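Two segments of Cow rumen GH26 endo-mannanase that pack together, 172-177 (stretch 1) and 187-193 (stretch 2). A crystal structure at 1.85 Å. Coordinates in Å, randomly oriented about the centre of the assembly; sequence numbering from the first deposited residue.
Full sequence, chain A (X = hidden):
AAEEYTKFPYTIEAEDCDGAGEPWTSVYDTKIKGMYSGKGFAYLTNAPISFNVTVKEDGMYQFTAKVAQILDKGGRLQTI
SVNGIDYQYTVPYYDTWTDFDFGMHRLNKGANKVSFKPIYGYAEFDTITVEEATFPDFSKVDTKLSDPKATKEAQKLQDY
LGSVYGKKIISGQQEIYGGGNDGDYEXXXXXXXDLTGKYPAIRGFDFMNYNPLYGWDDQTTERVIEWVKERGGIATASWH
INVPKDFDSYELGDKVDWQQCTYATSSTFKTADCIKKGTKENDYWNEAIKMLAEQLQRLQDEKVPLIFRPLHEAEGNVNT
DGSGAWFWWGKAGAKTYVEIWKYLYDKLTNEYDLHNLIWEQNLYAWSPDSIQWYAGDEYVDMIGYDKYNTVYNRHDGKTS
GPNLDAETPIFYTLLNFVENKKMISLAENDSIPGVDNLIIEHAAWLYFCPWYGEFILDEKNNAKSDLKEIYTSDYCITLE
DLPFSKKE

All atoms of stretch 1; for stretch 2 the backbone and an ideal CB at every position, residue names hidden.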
# COMPACT_ATOMS: atom_id res chain seq x y z
N GLY A 172 8.82 11.30 4.36
CA GLY A 172 9.44 10.34 5.25
C GLY A 172 10.73 9.79 4.70
O GLY A 172 11.00 9.89 3.50
N GLN A 173 11.55 9.21 5.58
CA GLN A 173 12.83 8.64 5.17
C GLN A 173 13.31 7.61 6.18
O GLN A 173 13.32 7.87 7.39
CB GLN A 173 13.88 9.74 5.02
CG GLN A 173 15.27 9.21 4.65
CD GLN A 173 15.27 8.51 3.30
OE1 GLN A 173 14.74 9.03 2.32
NE2 GLN A 173 15.88 7.33 3.25
N GLN A 174 13.71 6.44 5.69
CA GLN A 174 14.27 5.40 6.55
C GLN A 174 15.75 5.68 6.80
O GLN A 174 16.49 6.00 5.87
CB GLN A 174 14.11 4.02 5.91
CG GLN A 174 14.56 2.86 6.80
CD GLN A 174 13.53 2.52 7.86
OE1 GLN A 174 12.35 2.84 7.73
NE2 GLN A 174 13.97 1.85 8.92
N GLU A 175 16.17 5.58 8.06
CA GLU A 175 17.58 5.74 8.41
C GLU A 175 18.34 4.44 8.15
O GLU A 175 17.74 3.38 8.01
CB GLU A 175 17.75 6.17 9.87
CG GLU A 175 17.54 5.06 10.88
CD GLU A 175 17.94 5.46 12.29
OE1 GLU A 175 18.29 6.64 12.51
OE2 GLU A 175 17.92 4.59 13.19
N ILE A 176 19.66 4.54 8.11
CA ILE A 176 20.52 3.40 7.81
C ILE A 176 20.45 2.34 8.91
O ILE A 176 20.10 2.64 10.05
CB ILE A 176 21.99 3.86 7.61
CG1 ILE A 176 22.84 2.77 6.95
CG2 ILE A 176 22.59 4.34 8.93
CD1 ILE A 176 22.60 2.61 5.46
N TYR A 177 20.73 1.09 8.54
CA TYR A 177 20.83 0.00 9.51
C TYR A 177 21.90 0.31 10.55
O TYR A 177 22.83 1.07 10.29
CB TYR A 177 21.14 -1.32 8.81
CG TYR A 177 22.39 -1.28 7.95
CD1 TYR A 177 23.65 -1.50 8.50
CD2 TYR A 177 22.31 -1.01 6.59
CE1 TYR A 177 24.79 -1.46 7.72
CE2 TYR A 177 23.45 -0.97 5.80
CZ TYR A 177 24.69 -1.20 6.37
OH TYR A 177 25.82 -1.16 5.59
N UNK A 187 23.29 10.97 7.49
CA UNK A 187 23.72 11.16 6.11
C UNK A 187 22.55 11.36 5.14
O UNK A 187 22.48 12.38 4.45
CB UNK A 187 24.56 9.96 5.66
N UNK A 188 21.64 10.39 5.09
CA UNK A 188 20.48 10.46 4.20
C UNK A 188 19.65 11.71 4.46
O UNK A 188 19.12 12.32 3.53
CB UNK A 188 19.61 9.21 4.37
N UNK A 189 19.54 12.09 5.72
CA UNK A 189 18.70 13.21 6.11
C UNK A 189 19.34 14.55 5.76
O UNK A 189 18.67 15.47 5.29
CB UNK A 189 18.41 13.15 7.61
N UNK A 190 20.65 14.65 5.96
CA UNK A 190 21.37 15.86 5.59
C UNK A 190 21.41 16.02 4.07
O UNK A 190 21.47 17.14 3.56
CB UNK A 190 22.79 15.83 6.16
N UNK A 191 21.37 14.90 3.35
CA UNK A 191 21.30 14.94 1.89
C UNK A 191 20.01 15.62 1.44
O UNK A 191 20.03 16.51 0.59
CB UNK A 191 21.39 13.53 1.31
N UNK A 192 18.90 15.20 2.04
CA UNK A 192 17.59 15.77 1.74
C UNK A 192 17.54 17.26 2.10
O UNK A 192 17.04 18.08 1.32
CB UNK A 192 16.50 15.01 2.49
N UNK A 193 18.07 17.60 3.27
CA UNK A 193 18.08 18.98 3.74
C UNK A 193 18.89 19.91 2.83
O UNK A 193 18.41 20.97 2.44
CB UNK A 193 18.64 19.03 5.16

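Stretch 2 is helical throughout, and its axis runs at 148° to that of the strand 172-174, roughly antiparallel, with 9.2 Å between the axes at closest approach.

At position 187 the CA-to-CB bond points sideways and the ideal CB has nothing of stretch 1 within 5.5 Å, so stretch 1 hardly restricts the choice. The residue is Leu 187, which makes no contact here.

Position 188 points toward stretch 1. Its ideal CB lies 4.3 Å from Gln 173 NE2 and 4.7 Å from Gln 174 O, but Gln 173 NE2 already donates to Gln 174 O at 3.0 Å, so part of this polar pair's need is met within stretch 1. Farther along lie the Ile 176 side chain and the Ile 176 backbone N, a donor. An aliphatic chain could pack here, and a longer one ending in an acceptor could also reach toward the donor. The residue is Glu 188. Glu 188 CG lies 4.3 Å from Gln 173 NE2, and Glu 188 OE2 4.0 Å from Ile 176 CD1. A water bridges the remaining gap, accepting from Ile 176 N at 2.8 Å and donating to Glu 188 OE1 at 2.7 Å. No direct hydrogen bond joins the two stretches.

At position 189 CA-to-CB points sideways, with no atom of stretch 1 within 5.5 Å of the ideal CB. A small side chain would fall short, whereas a long aliphatic or aromatic one could turn back to the strand. The residue is Phe 189. With chi1 at -58° (m), its ring comes nearer than its CB. Gln 173 CG lies over one face, while Glu 175 CB meets the edge, 3.6 Å from Phe 189 CE1. Gln 173 O is 3.7 Å from Phe 189 CE2. The flat ring thus packs against the aliphatic parts of two polar residues.

Positions 190 and 191 lie out of reach of stretch 1, which would tolerate many types at either; they are Glu 190 and Tyr 191.

Position 192 points toward stretch 1 again, one helical turn after 188, but its ideal CB is not yet in contact. A medium-length chain could reach the end of Gln 173, whether aliphatic or polar. The residue is Ile 192, whose chi2 of 175° (t) extends Ile 192 CD1 to 3.8 Å from Gln 173 OE1, a van der Waals contact.

Position 193 is out of reach, so stretch 1 sets no limit on it; it is Lys 193.

Stretch 2 (187-193) LEFEYIK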
# COMPACT_ATOMS: atom_id res chain seq x y z
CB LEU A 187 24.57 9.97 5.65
CG LEU A 187 25.40 10.11 4.36
CD1 LEU A 187 26.61 9.21 4.43
CD2 LEU A 187 24.58 9.79 3.12
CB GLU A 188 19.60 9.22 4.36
CG GLU A 188 20.07 8.00 3.58
CD GLU A 188 21.15 7.21 4.29
OE1 GLU A 188 21.63 7.66 5.35
OE2 GLU A 188 21.51 6.12 3.79
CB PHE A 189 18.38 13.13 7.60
CG PHE A 189 17.71 11.84 7.99
CD1 PHE A 189 18.46 10.72 8.29
CD2 PHE A 189 16.33 11.74 8.00
CE1 PHE A 189 17.85 9.52 8.62
CE2 PHE A 189 15.71 10.55 8.33
CZ PHE A 189 16.47 9.44 8.63
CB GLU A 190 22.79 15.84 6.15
CG GLU A 190 22.84 15.89 7.67
CD GLU A 190 22.10 17.09 8.24
OE1 GLU A 190 22.50 18.24 7.92
OE2 GLU A 190 21.13 16.90 8.99
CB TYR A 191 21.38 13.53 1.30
CG TYR A 191 21.08 13.48 -0.19
CD1 TYR A 191 22.04 13.87 -1.12
CD2 TYR A 191 19.85 13.03 -0.66
CE1 TYR A 191 21.77 13.82 -2.48
CE2 TYR A 191 19.58 12.98 -2.02
CZ TYR A 191 20.54 13.38 -2.92
OH TYR A 191 20.27 13.33 -4.28
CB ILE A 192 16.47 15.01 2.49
CG1 ILE A 192 16.45 13.55 2.04
CG2 ILE A 192 15.12 15.67 2.25
CD1 ILE A 192 15.46 12.69 2.79
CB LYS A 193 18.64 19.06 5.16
CG LYS A 193 18.65 20.46 5.76
CD LYS A 193 17.25 21.04 5.82
CE LYS A 193 17.18 22.25 6.75
NZ LYS A 193 18.17 23.31 6.38
O HOH W 1 20.58 7.12 7.79
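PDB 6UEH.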